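Guanine nucleotide exchange factor SRM1 (Saccharomyces cerevisiae, PDB 3OF7) promotes the exchange of GDP for GTP on the GTPases GSP1 and GSP2, binds chromatin and controls RNA metabolism and nuclear export. Local coordinates at residues Asp30-Gly35 with Thr427-His432; Glu52-Arg57 with Glu405-Gly410; Gly396-Trp401 with Thr422-Thr427. One frame throughout, in Å; residues are numbered along the deposited sequence.

How the contacts relate
From the N terminus, residues 30-35 form the first strand of the propeller and meet 427-432 nearly 400 residues later, so contact 1 closes a loop that spans almost all the blades. Residues 52-57 follow, and contact 2 brings them to 405-410; this second long loop lies wholly within the first. Contact 3 is local, closing a short loop between 396-401 and 422-427. It too falls within the span of contact 1, sharing Thr427, but it crosses contact 2, because 405-410 lies between its two segments while 52-57 precedes both. Pro56 O to Asn426 ND2 links contacts 2 and 3 and ties the first RCC1 repeat to the seventh; Val409 O to Ser400 OG links them within the seventh.

Contact 1: residues Asp30-Gly35 with Thr427-His432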
loop_
_atom_site.group_PDB
_atom_site.type_symbol
_atom_site.label_atom_id
_atom_site.label_comp_id
_atom_site.label_asym_id
_atom_site.label_seq_id
_atom_site.Cartn_x
_atom_site.Cartn_y
_atom_site.Cartn_z
ATOM N N ASP A 30 -13.532 -12.875 -4.455
ATOM C CA ASP A 30 -14.521 -11.818 -4.644
ATOM C C ASP A 30 -13.802 -10.502 -4.329
ATOM O O ASP A 30 -13.165 -10.380 -3.282
ATOM C CB ASP A 30 -15.698 -11.994 -3.680
ATOM C CG ASP A 30 -16.612 -13.146 -4.070
ATOM O OD1 ASP A 30 -16.721 -13.462 -5.281
ATOM O OD2 ASP A 30 -17.224 -13.723 -3.155
ATOM N N ILE A 31 -13.896 -9.537 -5.232
ATOM C CA ILE A 31 -13.275 -8.217 -5.039
ATOM C C ILE A 31 -14.336 -7.178 -4.660
ATOM O O ILE A 31 -15.371 -7.077 -5.308
ATOM C CB ILE A 31 -12.501 -7.761 -6.321
ATOM C CG1 ILE A 31 -11.433 -8.793 -6.725
ATOM C CG2 ILE A 31 -11.898 -6.338 -6.156
ATOM C CD1 ILE A 31 -10.364 -9.077 -5.668
ATOM N N PHE A 32 -14.062 -6.408 -3.608
ATOM C CA PHE A 32 -14.961 -5.366 -3.135
ATOM C C PHE A 32 -14.255 -4.021 -3.176
ATOM O O PHE A 32 -13.075 -3.939 -2.852
ATOM C CB PHE A 32 -15.386 -5.641 -1.693
ATOM C CG PHE A 32 -16.065 -6.962 -1.510
ATOM C CD1 PHE A 32 -17.444 -7.079 -1.684
ATOM C CD2 PHE A 32 -15.327 -8.094 -1.189
ATOM C CE1 PHE A 32 -18.080 -8.313 -1.527
ATOM C CE2 PHE A 32 -15.956 -9.326 -1.024
ATOM C CZ PHE A 32 -17.327 -9.435 -1.191
ATOM N N CYS A 33 -14.995 -2.979 -3.538
ATOM C CA CYS A 33 -14.453 -1.626 -3.631
ATOM C C CYS A 33 -15.397 -0.650 -2.948
ATOM O O CYS A 33 -16.630 -0.828 -2.981
ATOM C CB CYS A 33 -14.286 -1.228 -5.105
ATOM S SG CYS A 33 -13.152 -2.271 -6.059
ATOM N N TRP A 34 -14.831 0.379 -2.325
ATOM C CA TRP A 34 -15.647 1.406 -1.671
ATOM C C TRP A 34 -14.862 2.690 -1.422
ATOM O O TRP A 34 -13.632 2.695 -1.519
ATOM C CB TRP A 34 -16.255 0.865 -0.371
ATOM C CG TRP A 34 -15.266 0.597 0.748
ATOM C CD1 TRP A 34 -14.952 1.444 1.786
ATOM C CD2 TRP A 34 -14.488 -0.591 0.953
ATOM N NE1 TRP A 34 -14.027 0.850 2.619
ATOM C CE2 TRP A 34 -13.730 -0.397 2.136
ATOM C CE3 TRP A 34 -14.356 -1.805 0.254
ATOM C CZ2 TRP A 34 -12.845 -1.368 2.633
ATOM C CZ3 TRP A 34 -13.482 -2.772 0.755
ATOM C CH2 TRP A 34 -12.733 -2.545 1.930
ATOM N N GLY A 35 -15.589 3.767 -1.107
ATOM C CA GLY A 35 -15.008 5.093 -0.886
ATOM C C GLY A 35 -15.408 6.035 -2.010
ATOM O O GLY A 35 -16.532 5.972 -2.512
ATOM N N THR A 427 -23.999 -6.320 4.395
ATOM C CA THR A 427 -24.510 -7.546 3.770
ATOM C C THR A 427 -23.483 -8.212 2.844
ATOM O O THR A 427 -23.252 -9.412 2.932
ATOM C CB THR A 427 -25.829 -7.284 2.994
ATOM O OG1 THR A 427 -26.745 -6.572 3.833
ATOM C CG2 THR A 427 -26.477 -8.596 2.542
ATOM N N ALA A 428 -22.855 -7.420 1.981
ATOM C CA ALA A 428 -21.953 -7.950 0.954
ATOM C C ALA A 428 -20.780 -8.759 1.505
ATOM O O ALA A 428 -20.340 -9.716 0.872
ATOM C CB ALA A 428 -21.446 -6.825 0.066
ATOM N N THR A 429 -20.291 -8.390 2.684
ATOM C CA THR A 429 -19.060 -8.987 3.207
ATOM C C THR A 429 -19.183 -9.631 4.587
ATOM O O THR A 429 -18.208 -10.191 5.079
ATOM C CB THR A 429 -17.895 -7.951 3.255
ATOM O OG1 THR A 429 -18.230 -6.888 4.155
ATOM C CG2 THR A 429 -17.626 -7.377 1.880
ATOM N N GLN A 430 -20.365 -9.573 5.205
ATOM C CA GLN A 430 -20.512 -10.044 6.583
ATOM C C GLN A 430 -20.199 -11.533 6.764
ATOM O O GLN A 430 -19.806 -11.944 7.848
ATOM C CB GLN A 430 -21.899 -9.718 7.145
ATOM C CG GLN A 430 -23.049 -10.455 6.466
ATOM C CD GLN A 430 -24.419 -10.016 6.995
ATOM O OE1 GLN A 430 -24.524 -9.335 8.021
ATOM N NE2 GLN A 430 -25.467 -10.401 6.284
ATOM N N ASP A 431 -20.366 -12.325 5.707
ATOM C CA ASP A 431 -20.070 -13.751 5.778
ATOM C C ASP A 431 -18.870 -14.138 4.902
ATOM O O ASP A 431 -18.715 -15.298 4.487
ATOM C CB ASP A 431 -21.322 -14.569 5.450
ATOM C CG ASP A 431 -22.435 -14.340 6.454
ATOM O OD1 ASP A 431 -22.145 -14.283 7.666
ATOM O OD2 ASP A 431 -23.605 -14.216 6.039
ATOM N N HIS A 432 -18.022 -13.148 4.625
ATOM C CA HIS A 432 -16.799 -13.394 3.862
ATOM C C HIS A 432 -15.598 -13.484 4.772
ATOM O O HIS A 432 -15.527 -12.813 5.806
ATOM C CB HIS A 432 -16.551 -12.291 2.829
ATOM C CG HIS A 432 -17.207 -12.538 1.510
ATOM N ND1 HIS A 432 -18.568 -12.432 1.323
ATOM C CD2 HIS A 432 -16.685 -12.872 0.306
ATOM C CE1 HIS A 432 -18.858 -12.697 0.062
ATOM N NE2 HIS A 432 -17.731 -12.959 -0.579
#
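Ala428 opens the contact against Phe32: its carbonyl O approaches the ring obliquely, 3.6 Å from Phe32 CE1, and its CB stands 4.0 Å from that same CE1. Thr429 then places a methyl on the ring. Its CG2 is 3.5 Å from the centroid of Phe32 and 8° off the ring normal, which makes a CH-pi contact over the middle of one face. CG2 lies anti to the carbonyl carbon of Thr429, while OG1 takes the other branch and bonds to Asn426 OD1, so the residue splits into an apolar and a polar side. A type I turn, closed by His432 N to Thr429 O at 3.0 Å, returns the chain to the same aromatic. There Phe32 presents its edge, through CZ, to a face of the imidazole; the centroids are 5.0 Å apart and the planes 88° to each other. His432 NE2 donates in its ring plane to the anti lone pair of Asp30 OD2, at 2.7 Å and a nearly straight 169°, which, with the Phe32 edge against its face, restrains the imidazole's rotation. Asp30 OD1 is held separately by a salt bridge to Arg64. The blade's strand order is 56-58, 30-34, 443-450, 432-439, both ends of the propeller sequence combining in the usual beta-propeller ring closure; the contact spans 443-450 to reach the start of edge strand 432-439, where Arg459 of helix 453-464 binds His432 O.

Contact 2: residues Glu52-Arg57 with Glu405-Gly410; sequences EVKRPR and ETYAVG
The Lys54 side chain runs alongside the Tyr407 ring, both heading in the same direction, and the pair supplies the apolar part of the contact. Lys54 CG is 3.8 Å from the centroid of the Tyr407 ring and 21° off its normal, a CH-pi contact offset toward the rim; farther out, Lys54 CE is 3.7 Å from Tyr407 CZ. The lysine chain is extended beyond CG, which lets successive methylenes follow the ring toward its hydroxyl. Glu405 O lies against the opposite face of the ring. Glu52 comes to the edge instead, where its OE2 sits 3.6 Å from Tyr407 CE2, near the ring plane.

Among the polar contacts, a water accepts from Lys54 NZ at 2.7 Å and reaches Tyr407 OH weakly at 3.3 Å, bridging the two ends. Arg55 NH1 donates to Gly410 O at 3.0 Å, but the angle of 130° makes this bond weak. A bend at chi2 (-65°) turns Arg55 CD toward that same carbonyl oxygen.

Backbone atoms meet directly as well. Gly410 CA approaches Lys54 O to 3.2 Å in a CA-H...O contact, and Gly410 has the positive phi that glycine readily adopts. It ends a type I turn from Tyr407, closed by Gly410 N to Tyr407 O at 3.0 Å. Nearby, Lys54 pairs through its backbone with Gly412, and Ala408 O accepts from Ser444 OG, tying this loop of the seventh RCC1 repeat to the blade containing the first strand.

No direct salt bridge joins the two segments: the charged residues contribute mainly methylenes, a water bridge and one weak bond. The placement of the Glu52 carboxylate at the ring edge is consistent with attraction to the slightly positive ring hydrogens, an effect likely to be modest.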
loop_
_atom_site.group_PDB
_atom_site.type_symbol
_atom_site.label_atom_id
_atom_site.label_comp_id
_atom_site.label_asym_id
_atom_site.label_seq_id
_atom_site.Cartn_x
_atom_site.Cartn_y
_atom_site.Cartn_z
ATOM N N GLU A 52 -19.313 7.171 -5.713
ATOM C CA GLU A 52 -19.292 7.342 -4.265
ATOM C C GLU A 52 -20.058 6.180 -3.638
ATOM O O GLU A 52 -21.261 6.005 -3.878
ATOM C CB GLU A 52 -19.881 8.697 -3.863
ATOM C CG GLU A 52 -19.866 8.983 -2.372
ATOM C CD GLU A 52 -20.595 10.270 -2.032
ATOM O OE1 GLU A 52 -21.839 10.246 -1.921
ATOM O OE2 GLU A 52 -19.922 11.306 -1.878
ATOM N N VAL A 53 -19.339 5.374 -2.860
ATOM C CA VAL A 53 -19.839 4.089 -2.390
ATOM C C VAL A 53 -19.407 3.925 -0.935
ATOM O O VAL A 53 -18.222 3.841 -0.636
ATOM C CB VAL A 53 -19.322 2.936 -3.301
ATOM C CG1 VAL A 53 -19.621 1.572 -2.706
ATOM C CG2 VAL A 53 -19.935 3.044 -4.707
ATOM N N LYS A 54 -20.379 3.905 -0.028
ATOM C CA LYS A 54 -20.098 4.083 1.396
ATOM C C LYS A 54 -19.898 2.774 2.166
ATOM O O LYS A 54 -19.590 2.799 3.359
ATOM C CB LYS A 54 -21.194 4.959 2.039
ATOM C CG LYS A 54 -21.332 6.330 1.378
ATOM C CD LYS A 54 -22.507 7.137 1.916
ATOM C CE LYS A 54 -22.670 8.435 1.120
ATOM N NZ LYS A 54 -23.768 9.319 1.668
ATOM N N ARG A 55 -20.077 1.644 1.476
ATOM C CA ARG A 55 -19.870 0.303 2.047
ATOM C C ARG A 55 -19.251 -0.594 0.982
ATOM O O ARG A 55 -19.484 -0.361 -0.202
ATOM C CB ARG A 55 -21.217 -0.309 2.472
ATOM C CG ARG A 55 -21.906 0.357 3.657
ATOM C CD ARG A 55 -21.100 0.190 4.918
ATOM N NE ARG A 55 -21.912 0.351 6.125
ATOM C CZ ARG A 55 -21.542 -0.082 7.325
ATOM N NH1 ARG A 55 -20.368 -0.695 7.480
ATOM N NH2 ARG A 55 -22.343 0.098 8.370
ATOM N N PRO A 56 -18.477 -1.628 1.389
ATOM C CA PRO A 56 -17.871 -2.535 0.413
ATOM C C PRO A 56 -18.880 -3.051 -0.607
ATOM O O PRO A 56 -19.911 -3.615 -0.234
ATOM C CB PRO A 56 -17.348 -3.685 1.283
ATOM C CG PRO A 56 -17.000 -3.021 2.572
ATOM C CD PRO A 56 -18.064 -1.963 2.767
ATOM N N ARG A 57 -18.577 -2.834 -1.882
ATOM C CA ARG A 57 -19.461 -3.199 -2.974
ATOM C C ARG A 57 -18.781 -4.266 -3.817
ATOM O O ARG A 57 -17.654 -4.070 -4.287
ATOM C CB ARG A 57 -19.768 -1.957 -3.817
ATOM C CG ARG A 57 -20.588 -2.218 -5.088
ATOM C CD ARG A 57 -22.094 -2.188 -4.813
ATOM N NE ARG A 57 -22.522 -0.909 -4.242
ATOM C CZ ARG A 57 -22.751 0.195 -4.945
ATOM N NH1 ARG A 57 -22.605 0.202 -6.268
ATOM N NH2 ARG A 57 -23.131 1.300 -4.323
ATOM N N GLU A 405 -14.415 11.544 5.593
ATOM C CA GLU A 405 -15.130 12.376 4.618
ATOM C C GLU A 405 -15.304 11.744 3.221
ATOM O O GLU A 405 -16.258 12.046 2.510
ATOM C CB GLU A 405 -14.443 13.738 4.529
ATOM C CG GLU A 405 -15.082 14.763 3.620
ATOM C CD GLU A 405 -14.342 16.084 3.695
ATOM O OE1 GLU A 405 -14.309 16.676 4.793
ATOM O OE2 GLU A 405 -13.773 16.515 2.670
ATOM N N THR A 406 -14.393 10.866 2.827
ATOM C CA THR A 406 -14.510 10.239 1.510
ATOM C C THR A 406 -15.094 8.824 1.577
ATOM O O THR A 406 -15.189 8.145 0.552
ATOM C CB THR A 406 -13.168 10.228 0.756
ATOM O OG1 THR A 406 -12.135 9.794 1.642
ATOM C CG2 THR A 406 -12.841 11.639 0.225
ATOM N N TYR A 407 -15.490 8.405 2.781
ATOM C CA TYR A 407 -16.139 7.098 3.037
ATOM C C TYR A 407 -15.219 5.913 2.744
ATOM O O TYR A 407 -15.683 4.789 2.547
ATOM C CB TYR A 407 -17.464 6.955 2.258
ATOM C CG TYR A 407 -18.359 8.169 2.372
ATOM C CD1 TYR A 407 -19.126 8.385 3.519
ATOM C CD2 TYR A 407 -18.420 9.112 1.344
ATOM C CE1 TYR A 407 -19.941 9.506 3.639
ATOM C CE2 TYR A 407 -19.234 10.243 1.455
ATOM C CZ TYR A 407 -19.991 10.426 2.602
ATOM O OH TYR A 407 -20.802 11.532 2.723
ATOM N N ALA A 408 -13.914 6.173 2.728
ATOM C CA ALA A 408 -12.915 5.145 2.443
ATOM C C ALA A 408 -12.852 4.088 3.552
ATOM O O ALA A 408 -12.322 2.993 3.347
ATOM C CB ALA A 408 -11.548 5.793 2.238
ATOM N N VAL A 409 -13.384 4.424 4.725
ATOM C CA VAL A 409 -13.452 3.477 5.834
ATOM C C VAL A 409 -14.599 2.466 5.669
ATOM O O VAL A 409 -14.603 1.424 6.324
ATOM C CB VAL A 409 -13.510 4.177 7.227
ATOM C CG1 VAL A 409 -12.237 4.981 7.477
ATOM C CG2 VAL A 409 -14.752 5.073 7.352
ATOM N N GLY A 410 -15.550 2.775 4.782
ATOM C CA GLY A 410 -16.683 1.877 4.480
ATOM C C GLY A 410 -17.591 1.620 5.676
ATOM O O GLY A 410 -18.071 0.495 5.888
HETATM O O HOH W 1 -23.461 10.226 4.184
#

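Contact 3: residues Gly396-Trp401 with Thr422-Thr427; sequences GIAYSW and TRIKNT
Ser400 and Thr422 form an antiparallel hydrogen-bonded pair: Ser400 N to Thr422 O and Thr422 N to Ser400 O both measure 2.9 Å. Tyr399 and Arg423 make the adjoining non-hydrogen-bonded pair, with their CA atoms 4.4 Å apart. Beyond it, Ile424 N donates to Ala398 O at 2.9 Å and 175°, the straightest of the three bonds. Past this point the two backbones separate, and a water accepts from Ala398 N and donates to Ile424 O. These are the two last strands of a four-stranded antiparallel blade of the RCC1 propeller, with 421-423 at its outer edge and 398-402 paired on its other side with 388-393. On the face bearing Tyr399, Arg423 CA sits 4.0 Å from the centroid of the tyrosine ring, 25° off its normal, as a CH-pi contact offset toward the rim. Arg423 CG, anti to the backbone N (chi1 177°), meets Ile397 CG2 at 3.7 Å, and Met463 of helix 453-464 touches Ile397, Tyr399 and Arg423. Ile424 packs its CD1 against Ala398 CB at 4.1 Å, and its CG1 lies 3.6 Å from Ser400 OG. That hydroxyl bonds to Val409 O, while Leu411 touches the side chains of both Ser400 and Thr422.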
loop_
_atom_site.group_PDB
_atom_site.type_symbol
_atom_site.label_atom_id
_atom_site.label_comp_id
_atom_site.label_asym_id
_atom_site.label_seq_id
_atom_site.Cartn_x
_atom_site.Cartn_y
_atom_site.Cartn_z
ATOM N N GLY A 396 -10.912 -12.993 9.763
ATOM C CA GLY A 396 -11.315 -12.583 8.411
ATOM C C GLY A 396 -12.332 -11.457 8.337
ATOM O O GLY A 396 -12.978 -11.260 7.306
ATOM N N ILE A 397 -12.481 -10.729 9.436
ATOM C CA ILE A 397 -13.354 -9.564 9.488
ATOM C C ILE A 397 -12.439 -8.344 9.384
ATOM O O ILE A 397 -11.423 -8.277 10.075
ATOM C CB ILE A 397 -14.196 -9.545 10.795
ATOM C CG1 ILE A 397 -15.190 -10.726 10.794
ATOM C CG2 ILE A 397 -14.945 -8.212 10.956
ATOM C CD1 ILE A 397 -16.139 -10.767 11.987
ATOM N N ALA A 398 -12.796 -7.415 8.501
ATOM C CA ALA A 398 -12.036 -6.176 8.301
ATOM C C ALA A 398 -12.456 -5.052 9.257
ATOM O O ALA A 398 -13.634 -4.934 9.629
ATOM C CB ALA A 398 -12.141 -5.717 6.842
ATOM N N TYR A 399 -11.475 -4.235 9.646
ATOM C CA TYR A 399 -11.650 -3.129 10.592
ATOM C C TYR A 399 -11.004 -1.897 9.997
ATOM O O TYR A 399 -9.893 -1.971 9.479
ATOM C CB TYR A 399 -10.981 -3.443 11.937
ATOM C CG TYR A 399 -11.704 -4.509 12.737
ATOM C CD1 TYR A 399 -11.686 -5.840 12.322
ATOM C CD2 TYR A 399 -12.409 -4.185 13.902
ATOM C CE1 TYR A 399 -12.351 -6.828 13.035
ATOM C CE2 TYR A 399 -13.082 -5.172 14.632
ATOM C CZ TYR A 399 -13.047 -6.488 14.185
ATOM O OH TYR A 399 -13.700 -7.475 14.882
ATOM N N SER A 400 -11.687 -0.765 10.086
ATOM C CA SER A 400 -11.181 0.458 9.474
ATOM C C SER A 400 -11.253 1.637 10.431
ATOM O O SER A 400 -11.996 1.614 11.423
ATOM C CB SER A 400 -11.974 0.770 8.198
ATOM O OG SER A 400 -13.345 0.962 8.505
ATOM N N TRP A 401 -10.472 2.668 10.123
ATOM C CA TRP A 401 -10.459 3.892 10.909
ATOM C C TRP A 401 -9.731 4.998 10.155
ATOM O O TRP A 401 -9.080 4.748 9.130
ATOM C CB TRP A 401 -9.805 3.670 12.278
ATOM C CG TRP A 401 -8.311 3.366 12.258
ATOM C CD1 TRP A 401 -7.294 4.239 12.534
ATOM C CD2 TRP A 401 -7.687 2.101 11.981
ATOM N NE1 TRP A 401 -6.081 3.601 12.453
ATOM C CE2 TRP A 401 -6.290 2.290 12.107
ATOM C CE3 TRP A 401 -8.172 0.830 11.628
ATOM C CZ2 TRP A 401 -5.368 1.254 11.901
ATOM C CZ3 TRP A 401 -7.256 -0.203 11.420
ATOM C CH2 TRP A 401 -5.867 0.016 11.560
ATOM N N THR A 422 -12.614 -0.119 13.655
ATOM C CA THR A 422 -14.036 -0.386 13.775
ATOM C C THR A 422 -14.463 -1.416 12.736
ATOM O O THR A 422 -14.186 -1.283 11.536
ATOM C CB THR A 422 -14.843 0.933 13.664
ATOM O OG1 THR A 422 -14.420 1.828 14.704
ATOM C CG2 THR A 422 -16.336 0.701 13.797
ATOM N N ARG A 423 -15.142 -2.448 13.220
ATOM C CA ARG A 423 -15.626 -3.541 12.380
ATOM C C ARG A 423 -16.451 -3.051 11.196
ATOM O O ARG A 423 -17.364 -2.243 11.359
ATOM C CB ARG A 423 -16.460 -4.485 13.250
ATOM C CG ARG A 423 -17.109 -5.642 12.537
ATOM C CD ARG A 423 -17.878 -6.457 13.566
ATOM N NE ARG A 423 -18.585 -7.583 12.977
ATOM C CZ ARG A 423 -19.513 -8.293 13.610
ATOM N NH1 ARG A 423 -19.851 -7.981 14.856
ATOM N NH2 ARG A 423 -20.100 -9.313 12.999
ATOM N N ILE A 424 -16.112 -3.534 10.002
ATOM C CA ILE A 424 -16.939 -3.309 8.826
ATOM C C ILE A 424 -17.954 -4.455 8.760
ATOM O O ILE A 424 -17.585 -5.624 8.570
ATOM C CB ILE A 424 -16.116 -3.243 7.523
ATOM C CG1 ILE A 424 -15.092 -2.091 7.592
ATOM C CG2 ILE A 424 -17.046 -3.070 6.323
ATOM C CD1 ILE A 424 -14.035 -2.104 6.482
ATOM N N LYS A 425 -19.218 -4.102 8.963
ATOM C CA LYS A 425 -20.336 -5.039 8.857
ATOM C C LYS A 425 -21.307 -4.519 7.806
ATOM O O LYS A 425 -21.890 -3.444 7.970
ATOM C CB LYS A 425 -21.038 -5.175 10.213
ATOM C CG LYS A 425 -22.094 -6.273 10.292
ATOM C CD LYS A 425 -22.633 -6.377 11.718
ATOM C CE LYS A 425 -23.668 -7.484 11.851
ATOM N NZ LYS A 425 -24.124 -7.608 13.274
ATOM N N ASN A 426 -21.436 -5.256 6.707
ATOM C CA ASN A 426 -22.443 -4.974 5.681
ATOM C C ASN A 426 -22.821 -6.281 5.013
ATOM O O ASN A 426 -22.057 -7.248 5.083
ATOM C CB ASN A 426 -21.999 -3.873 4.675
ATOM C CG ASN A 426 -21.228 -4.414 3.458
ATOM O OD1 ASN A 426 -20.328 -5.244 3.580
ATOM N ND2 ASN A 426 -21.556 -3.891 2.284
ATOM N N THR A 427 -23.999 -6.320 4.395
ATOM C CA THR A 427 -24.510 -7.546 3.770
ATOM C C THR A 427 -23.483 -8.212 2.844
ATOM O O THR A 427 -23.252 -9.412 2.932
ATOM C CB THR A 427 -25.829 -7.284 2.994
ATOM O OG1 THR A 427 -26.745 -6.572 3.833
ATOM C CG2 THR A 427 -26.477 -8.596 2.542
HETATM O O HOH W 2 -15.443 -7.328 7.378
#